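Local coordinates for protein imine reductase (Bacillus cereus, PDB 4D3D) that probably uses NADPH to reduce cyclic imines such as 2-methylpyrroline to amines with S-selectivity, at residues I271-A274 / L275-V279. Numbering follows the deposited sequence.
Sequences IDIA and LPATV
CD and CG of the P276 pyrrolidine ring lie against the carbonyl oxygen of I273, P276 CD at 3.3 Å from I273 O. I273 O accepts A277 N at 2.9 Å, with the donor almost straight beyond the oxygen (C=O...N 175°). A277 CB sits near the same oxygen and reaches I273 CG1 at 4.3 Å. The flat carboxylate of D272 caps the N-terminus of helix 274-288: D272 OD2 takes a weak bond from A274 N (3.3 Å). A water bridges to the next amide, donating to D272 OD2 and to D272 O, which is also hydrogen-bonded to H203 NE2 of helix 182-210, and accepting from L275 N at 2.9 Å. The next carbonyl along, A274 O, accepts T278 N at 3.0 Å, the donor 30° off the carbonyl plane. T278 OG1, beside its own backbone N (chi1 -65°), lies near that oxygen. Across the dimer interface, D272 OD1 forms a salt bridge with R285 of the second subunit, and T278 OG1 hydrogen-bonds to T278 of the second subunit. The helix start and that arginine would both be expected to favour an ionised D272, while the salt bridge and the threonine pair join this first turn to the partner subunit.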
loop_
_atom_site.group_PDB
_atom_site.type_symbol
_atom_site.label_atom_id
_atom_site.label_comp_id
_atom_site.label_asym_id
_atom_site.label_seq_id
_atom_site.Cartn_x
_atom_site.Cartn_y
_atom_site.Cartn_z
ATOM N N ILE B 271 -10.405 -8.226 -15.303
ATOM C CA ILE B 271 -9.070 -7.571 -14.983
ATOM C C ILE B 271 -8.061 -8.670 -14.615
ATOM O O ILE B 271 -8.402 -9.729 -14.108
ATOM C CB ILE B 271 -9.321 -6.541 -13.861
ATOM C CG1 ILE B 271 -10.279 -5.414 -14.335
ATOM C CG2 ILE B 271 -8.015 -5.941 -13.269
ATOM C CD1 ILE B 271 -9.935 -4.835 -15.696
ATOM N N ASP B 272 -6.775 -8.398 -14.889
ATOM C CA ASP B 272 -5.702 -9.368 -14.575
ATOM C C ASP B 272 -5.716 -9.727 -13.102
ATOM O O ASP B 272 -5.750 -8.875 -12.241
ATOM C CB ASP B 272 -4.328 -8.762 -14.914
ATOM C CG ASP B 272 -3.180 -9.804 -14.857
ATOM O OD1 ASP B 272 -3.097 -10.660 -15.754
ATOM O OD2 ASP B 272 -2.357 -9.676 -13.955
ATOM N N ILE B 273 -5.652 -11.017 -12.865
ATOM C CA ILE B 273 -5.793 -11.620 -11.542
ATOM C C ILE B 273 -4.471 -11.740 -10.741
ATOM O O ILE B 273 -4.497 -12.021 -9.575
ATOM C CB ILE B 273 -6.380 -13.050 -11.713
ATOM C CG1 ILE B 273 -7.125 -13.410 -10.506
ATOM C CG2 ILE B 273 -5.371 -14.135 -12.063
ATOM C CD1 ILE B 273 -8.434 -12.668 -10.584
ATOM N N ALA B 274 -3.298 -11.583 -11.381
ATOM C CA ALA B 274 -2.060 -11.983 -10.716
ATOM C C ALA B 274 -1.822 -11.327 -9.385
ATOM O O ALA B 274 -1.404 -12.044 -8.436
ATOM C CB ALA B 274 -0.856 -11.671 -11.619
ATOM N N LEU B 275 -2.071 -10.026 -9.268
ATOM C CA LEU B 275 -1.749 -9.304 -8.034
ATOM C C LEU B 275 -2.639 -9.744 -6.855
ATOM O O LEU B 275 -2.180 -10.212 -5.802
ATOM C CB LEU B 275 -1.744 -7.803 -8.210
ATOM C CG LEU B 275 -1.331 -6.905 -7.058
ATOM C CD1 LEU B 275 0.104 -7.227 -6.646
ATOM C CD2 LEU B 275 -1.462 -5.397 -7.360
ATOM N N PRO B 276 -3.974 -9.652 -7.035
ATOM C CA PRO B 276 -4.799 -10.182 -5.896
ATOM C C PRO B 276 -4.726 -11.664 -5.671
ATOM O O PRO B 276 -4.869 -12.110 -4.521
ATOM C CB PRO B 276 -6.218 -9.696 -6.249
ATOM C CG PRO B 276 -6.202 -9.631 -7.744
ATOM C CD PRO B 276 -4.813 -9.068 -8.109
ATOM N N ALA B 277 -4.430 -12.487 -6.692
ATOM C CA ALA B 277 -4.178 -13.905 -6.503
ATOM C C ALA B 277 -2.968 -14.205 -5.662
ATOM O O ALA B 277 -2.947 -15.139 -4.876
ATOM C CB ALA B 277 -4.031 -14.628 -7.814
ATOM N N THR B 278 -1.957 -13.375 -5.775
ATOM C CA THR B 278 -0.780 -13.498 -4.893
ATOM C C THR B 278 -1.116 -13.185 -3.424
ATOM O O THR B 278 -0.722 -13.874 -2.505
ATOM C CB THR B 278 0.394 -12.636 -5.423
ATOM O OG1 THR B 278 0.791 -13.198 -6.701
ATOM C CG2 THR B 278 1.540 -12.715 -4.474
ATOM N N VAL B 279 -1.883 -12.096 -3.225
ATOM C CA VAL B 279 -2.373 -11.771 -1.867
ATOM C C VAL B 279 -3.161 -12.952 -1.298
ATOM O O VAL B 279 -2.912 -13.343 -0.127
ATOM C CB VAL B 279 -3.237 -10.478 -1.925
ATOM C CG1 VAL B 279 -3.921 -10.172 -0.617
ATOM C CG2 VAL B 279 -2.409 -9.251 -2.397
HETATM O O HOH W 1 -2.936 -8.400 -11.497
#